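Local coordinates for protein (lectin) (Hyacinthoides hispanica, PDB 1B2P) that binds mannose specifically, as a bulb lectin of the monocot mannose-binding family, at the interface of chains A and B. Numbering follows the deposited sequence. Chains: chain A/B, Protein (lectin).

Contacts 1 and 2 are made chiefly by successive parts of one C-terminal arm, exchanged between chains. In contact 2, strand 111-114 of chain B pairs antiparallel with strand 105-109 of chain A; in contact 1, the last residues of chain B, 117-119, run on over the turn that leads into that same strand of chain A. The centres of their C-alpha atoms lie about 17 Å apart. Because the interface is two-fold symmetric, chain A lends its own C-terminal strand to chain B in the same way. Such mutual exchange probably ties the two copies into a dimer, as in related bulb lectins, within the deposited assembly of four copies.

Contact 1: the interface of chains A and B. Residues chain A 32, 102-105; chain B 11, 117-119.
The exchanged C-terminal tail of chain B, B:Thr117 to B:Arg119, lies across the turn A:Asp102 to A:Asn104 of chain A, which binds it by backbone and side chain together. A:Arg103 grips the carbonyl of B:Thr117 side-on with two nitrogens: NE donates to O at 2.8 Å, almost head-on to the carbonyl, while NH2 reaches the same oxygen at 3.3 Å from above the carbonyl plane. That oxygen lies in the guanidinium plane, and the bend of the arginine chain at chi3 (64°) turns the NE edge towards it. In return, the B:Thr117 hydroxyl OG1, tucked in towards both main-chain neighbours (chi1 43°), donates to A:Arg103 O at 2.8 Å. B:Thr117 N meets the side-chain carbonyl OD1 of A:Asn104 at 3.2 Å, again from above the carbonyl plane. Methyl CG2 of B:Val118 rests on A:Asn104 CB at 3.8 Å. B:Arg119, poorly ordered, gives its amide to A:Asp102 O, and its carboxylate oxygen O shares a water with the phenol OH of A:Tyr32. Within chain A, A:Asp102 OD1 accepts from A:Asn104 N at 3.1 Å, which probably helps hold the turn, and A:Arg103 CG sits 3.4 Å above the centre of the A:Tyr32 ring. The site thus joins the chain B terminus to the turn just before strand 105-109, with A:Tyr32 of strand 30-36 beneath it.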
ATOM      1  N   TYR A  32     -13.092  -2.685  -5.207  1.00 13.95           N
ATOM      2  CA  TYR A  32     -13.911  -1.690  -5.984  1.00 14.31           C
ATOM      3  C   TYR A  32     -12.926  -1.190  -7.019  1.00 14.96           C
ATOM      4  O   TYR A  32     -11.802  -0.892  -6.660  1.00 15.06           O
ATOM      5  CB  TYR A  32     -14.361  -0.563  -5.123  1.00 14.81           C
ATOM      6  CG  TYR A  32     -15.363  -0.944  -4.058  1.00 15.09           C
ATOM      7  CD1 TYR A  32     -16.189  -2.062  -4.203  1.00 16.64           C
ATOM      8  CD2 TYR A  32     -15.483  -0.111  -2.971  1.00 16.72           C
ATOM      9  CE1 TYR A  32     -17.063  -2.329  -3.152  1.00 16.65           C
ATOM     10  CE2 TYR A  32     -16.429  -0.359  -1.942  1.00 17.00           C
ATOM     11  CZ  TYR A  32     -17.173  -1.496  -2.092  1.00 18.44           C
ATOM     12  OH  TYR A  32     -18.139  -1.761  -1.109  1.00 20.92           O
ATOM     13  N   ASP A 102     -17.160   3.974   0.811  1.00 14.04           N
ATOM     14  CA  ASP A 102     -18.593   3.651   0.800  1.00 15.40           C
ATOM     15  C   ASP A 102     -19.066   3.278  -0.622  1.00 17.57           C
ATOM     16  O   ASP A 102     -20.259   3.107  -0.775  1.00 18.58           O
ATOM     17  CB  ASP A 102     -19.428   4.785   1.389  1.00 15.08           C
ATOM     18  CG  ASP A 102     -19.563   6.044   0.668  1.00 16.10           C
ATOM     19  OD1 ASP A 102     -18.892   6.138  -0.419  1.00 15.72           O
ATOM     20  OD2 ASP A 102     -20.232   7.028   1.025  1.00 18.01           O
ATOM     21  N   ARG A 103     -18.172   3.158  -1.557  1.00 13.79           N
ATOM     22  CA  ARG A 103     -18.439   2.684  -2.954  1.00 14.01           C
ATOM     23  C   ARG A 103     -18.999   3.821  -3.770  1.00 15.55           C
ATOM     24  O   ARG A 103     -19.200   3.587  -4.951  1.00 15.72           O
ATOM     25  CB  ARG A 103     -19.400   1.446  -3.001  1.00 15.57           C
ATOM     26  CG  ARG A 103     -19.034   0.570  -4.261  1.00 17.05           C
ATOM     27  CD  ARG A 103     -20.101  -0.637  -4.258  1.00 17.94           C
ATOM     28  NE  ARG A 103     -21.437  -0.096  -4.455  1.00 17.39           N
ATOM     29  CZ  ARG A 103     -22.459  -1.065  -4.663  1.00 20.71           C
ATOM     30  NH1 ARG A 103     -22.141  -2.330  -4.709  1.00 20.06           N
ATOM     31  NH2 ARG A 103     -23.635  -0.510  -4.816  1.00 23.36           N
ATOM     32  N   ASN A 104     -19.062   5.084  -3.315  1.00 14.15           N
ATOM     33  CA  ASN A 104     -19.428   6.172  -4.199  1.00 12.53           C
ATOM     34  C   ASN A 104     -18.154   6.760  -4.884  1.00 13.02           C
ATOM     35  O   ASN A 104     -17.094   6.542  -4.272  1.00 15.94           O
ATOM     36  CB  ASN A 104     -20.042   7.253  -3.322  1.00 14.22           C
ATOM     37  CG  ASN A 104     -21.094   8.086  -4.019  1.00 15.94           C
ATOM     38  OD1 ASN A 104     -21.424   7.823  -5.174  1.00 18.45           O
ATOM     39  ND2 ASN A 104     -21.606   9.108  -3.326  1.00 17.25           N
ATOM     40  N   VAL A 105     -18.378   7.223  -6.066  1.00 12.59           N
ATOM     41  CA  VAL A 105     -17.148   7.953  -6.698  1.00 11.74           C
ATOM     42  C   VAL A 105     -17.605   9.361  -6.826  1.00 13.69           C
ATOM     43  O   VAL A 105     -18.688   9.708  -7.323  1.00 14.34           O
ATOM     44  CB  VAL A 105     -16.998   7.440  -8.147  1.00 13.27           C
ATOM     45  CG1 VAL A 105     -15.997   8.350  -8.896  1.00 17.67           C
ATOM     46  CG2 VAL A 105     -16.506   6.004  -8.100  1.00 18.37           C
TER
ATOM     47  N   ASP B  11     -19.714   4.970   5.935  1.00 21.67           N
ATOM     48  CA  ASP B  11     -18.512   4.339   6.440  1.00 24.17           C
ATOM     49  C   ASP B  11     -17.294   4.855   5.577  1.00 19.76           C
ATOM     50  O   ASP B  11     -16.338   4.079   5.672  1.00 22.70           O
ATOM     51  CB  ASP B  11     -18.485   2.824   6.591  1.00 31.54           C
ATOM     52  CG  ASP B  11     -19.263   2.264   5.440  1.00 38.21           C
ATOM     53  OD1 ASP B  11     -19.030   2.744   4.297  1.00 39.53           O
ATOM     54  OD2 ASP B  11     -20.090   1.350   5.770  1.00 43.75           O
ATOM     55  N   THR B 117     -23.461   5.523  -6.046  1.00 18.40           N
ATOM     56  CA  THR B 117     -23.336   4.066  -6.060  1.00 18.09           C
ATOM     57  C   THR B 117     -23.039   3.564  -4.646  1.00 19.42           C
ATOM     58  O   THR B 117     -22.424   2.503  -4.544  1.00 21.02           O
ATOM     59  CB  THR B 117     -22.244   3.603  -7.015  1.00 20.56           C
ATOM     60  OG1 THR B 117     -21.092   4.492  -6.814  1.00 15.96           O
ATOM     61  CG2 THR B 117     -22.677   3.790  -8.473  1.00 19.88           C
ATOM     62  N   VAL B 118     -23.469   4.325  -3.658  1.00 23.51           N
ATOM     63  CA  VAL B 118     -23.244   3.915  -2.260  1.00 27.06           C
ATOM     64  C   VAL B 118     -23.777   2.507  -1.984  1.00 34.43           C
ATOM     65  O   VAL B 118     -24.880   2.221  -2.417  1.00 29.65           O
ATOM     66  CB  VAL B 118     -23.870   4.922  -1.277  1.00 27.98           C
ATOM     67  CG1 VAL B 118     -23.696   4.417   0.161  1.00 32.72           C
ATOM     68  CG2 VAL B 118     -23.131   6.275  -1.380  1.00 30.43           C
ATOM     69  N   ARG B 119     -22.977   1.615  -1.448  1.00 38.80           N
ATOM     70  CA  ARG B 119     -23.441   0.485  -0.680  1.00 48.55           C
ATOM     71  C   ARG B 119     -22.456  -0.660  -0.667  1.00 51.49           C
ATOM     72  O   ARG B 119     -21.328  -0.448  -0.187  1.00 54.87           O
ATOM     73  CB  ARG B 119     -24.857   0.014  -1.038  1.00 51.15           C
ATOM     74  CG  ARG B 119     -25.794   0.300   0.124  1.00 52.24           C
ATOM     75  CD  ARG B 119     -26.466   1.660  -0.051  1.00 56.55           C
ATOM     76  NE  ARG B 119     -27.852   1.453  -0.481  1.00 59.88           N
ATOM     77  CZ  ARG B 119     -28.903   2.179  -0.107  1.00 61.64           C
ATOM     78  NH1 ARG B 119     -28.714   3.222   0.710  1.00 62.32           N
ATOM     79  NH2 ARG B 119     -30.125   1.881  -0.556  1.00 61.22           N
ATOM     80  OXT ARG B 119     -22.770  -1.824  -1.028  1.00 57.20           O
TER
HETATM   81  O   HOH W   1     -18.605  -0.068   0.939  1.00 23.74           O

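Contact 2: the interface of chains A and B. Residues chain A 71, 86-89, 107; chain B 112-113.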
ATOM      1  N   GLY A  71     -13.746  20.654 -13.112  1.00 15.56           N
ATOM      2  CA  GLY A  71     -14.381  19.601 -12.271  1.00 14.73           C
ATOM      3  C   GLY A  71     -15.187  18.642 -13.177  1.00 16.19           C
ATOM      4  O   GLY A  71     -15.886  17.796 -12.608  1.00 15.56           O
ATOM      5  N   SER A  86     -19.211  14.397 -17.434  1.00 15.36           N
ATOM      6  CA  SER A  86     -20.190  14.494 -16.314  1.00 15.01           C
ATOM      7  C   SER A  86     -20.897  15.782 -16.552  1.00 17.55           C
ATOM      8  O   SER A  86     -20.557  16.824 -17.072  1.00 18.64           O
ATOM      9  CB  SER A  86     -19.378  14.383 -14.967  1.00 17.57           C
ATOM     10  OG  SER A  86     -18.423  15.462 -14.931  1.00 18.53           O
ATOM     11  N   PRO A  87     -22.109  15.932 -15.905  1.00 18.03           N
ATOM     12  CA  PRO A  87     -23.044  16.954 -16.285  1.00 21.00           C
ATOM     13  C   PRO A  87     -22.957  18.222 -15.552  1.00 23.10           C
ATOM     14  O   PRO A  87     -23.825  19.087 -15.805  1.00 27.89           O
ATOM     15  CB  PRO A  87     -24.383  16.248 -15.870  1.00 23.06           C
ATOM     16  CG  PRO A  87     -24.046  15.362 -14.732  1.00 23.30           C
ATOM     17  CD  PRO A  87     -22.689  14.813 -15.086  1.00 20.97           C
ATOM     18  N   VAL A  88     -22.090  18.443 -14.547  1.00 20.57           N
ATOM     19  CA  VAL A  88     -22.030  19.668 -13.797  1.00 23.27           C
ATOM     20  C   VAL A  88     -20.605  20.157 -13.752  1.00 19.56           C
ATOM     21  O   VAL A  88     -19.683  19.420 -13.532  1.00 20.20           O
ATOM     22  CB  VAL A  88     -22.596  19.579 -12.367  1.00 28.09           C
ATOM     23  CG1 VAL A  88     -22.335  18.223 -11.867  1.00 27.43           C
ATOM     24  CG2 VAL A  88     -22.201  20.568 -11.266  1.00 29.16           C
ATOM     25  N   ALA A  89     -20.534  21.470 -14.006  1.00 19.52           N
ATOM     26  CA  ALA A  89     -19.218  22.086 -14.008  1.00 21.59           C
ATOM     27  C   ALA A  89     -19.094  23.100 -12.885  1.00 22.52           C
ATOM     28  O   ALA A  89     -20.131  23.676 -12.451  1.00 24.88           O
ATOM     29  CB  ALA A  89     -18.916  22.891 -15.301  1.00 22.22           C
ATOM     30  N   ILE A 107     -16.680  13.731  -7.138  1.00 10.38           N
ATOM     31  CA  ILE A 107     -15.720  14.788  -7.530  1.00 10.91           C
ATOM     32  C   ILE A 107     -15.856  15.894  -6.490  1.00 12.66           C
ATOM     33  O   ILE A 107     -16.976  16.383  -6.307  1.00 13.60           O
ATOM     34  CB  ILE A 107     -16.087  15.349  -8.917  1.00 11.56           C
ATOM     35  CG1 ILE A 107     -15.897  14.200  -9.903  1.00 13.97           C
ATOM     36  CG2 ILE A 107     -15.185  16.583  -9.244  1.00 14.61           C
ATOM     37  CD1 ILE A 107     -16.327  14.631 -11.408  1.00 13.75           C
TER
ATOM     38  N   LEU B 112     -19.219  18.009  -6.045  1.00 13.96           N
ATOM     39  CA  LEU B 112     -19.817  18.604  -7.220  1.00 13.98           C
ATOM     40  C   LEU B 112     -20.730  17.592  -7.903  1.00 17.67           C
ATOM     41  O   LEU B 112     -21.811  17.962  -8.389  1.00 20.09           O
ATOM     42  CB  LEU B 112     -18.623  18.998  -8.170  1.00 16.33           C
ATOM     43  CG  LEU B 112     -18.985  19.748  -9.420  1.00 21.33           C
ATOM     44  CD1 LEU B 112     -19.553  21.122  -9.088  1.00 24.86           C
ATOM     45  CD2 LEU B 112     -17.742  19.939 -10.358  1.00 19.55           C
ATOM     46  N   TRP B 113     -20.306  16.347  -7.913  1.00 15.16           N
ATOM     47  CA  TRP B 113     -21.066  15.313  -8.686  1.00 14.55           C
ATOM     48  C   TRP B 113     -20.622  14.033  -8.140  1.00 16.68           C
ATOM     49  O   TRP B 113     -19.474  13.800  -7.648  1.00 16.19           O
ATOM     50  CB  TRP B 113     -20.720  15.472 -10.194  1.00 16.87           C
ATOM     51  CG  TRP B 113     -21.322  14.345 -10.996  1.00 19.99           C
ATOM     52  CD1 TRP B 113     -22.643  14.331 -11.480  1.00 23.43           C
ATOM     53  CD2 TRP B 113     -20.715  13.149 -11.410  1.00 19.60           C
ATOM     54  NE1 TRP B 113     -22.814  13.143 -12.207  1.00 23.13           N
ATOM     55  CE2 TRP B 113     -21.689  12.406 -12.179  1.00 21.99           C
ATOM     56  CE3 TRP B 113     -19.452  12.602 -11.185  1.00 19.35           C
ATOM     57  CZ2 TRP B 113     -21.335  11.188 -12.690  1.00 19.60           C
ATOM     58  CZ3 TRP B 113     -19.124  11.348 -11.712  1.00 23.98           C
ATOM     59  CH2 TRP B 113     -20.122  10.647 -12.505  1.00 21.76           C
TER
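One face of the B:Trp113 indole is covered by A:Ser86 and A:Pro87, side by side, while A:Ile107 reaches its benzo rim. With CG anti to the backbone N (chi1 173°), the tryptophan extends away from its strand towards the segment 86-88. A:Ser86 CB lies over the centre of the ring system, 4.0 Å from B:Trp113 CD2 at the ring fusion. Next to it, crossing the indole at about a right angle, A:Pro87 CD stands over the pyrrole part of that same face, 3.3 Å from B:Trp113 NE1. From an oblique course, the tip of A:Ile107 places A:Ile107 CD1 3.7 Å from B:Trp113 CE3. A:Val88 divides its two methyls between neighbouring residues of the arm: CG1 meets B:Trp113 CB at 3.6 Å, and CG2 meets B:Leu112 CD1 at 3.5 Å, a rather tight contact. A:Val88 and B:Leu112 lie alongside each other, pointing opposite ways. Swung anti to its backbone N (chi1 -175°), B:Leu112 CG carries CD1 to A:Val88 and the other branch, B:Leu112 CD2, to 3.6 Å from A:Gly71 O. On the other side of the arm from A:Val88, strand 111-114 of chain B forms an antiparallel bridge with strand 105-109 of chain A, which probably sets the register of the exchanged strand. Both bonds of the bridge are nearly straight: A:Ile107 N donates to B:Trp113 O at 2.8 Å, and A:Ile107 O accepts from B:Leu112 N at 2.8 Å.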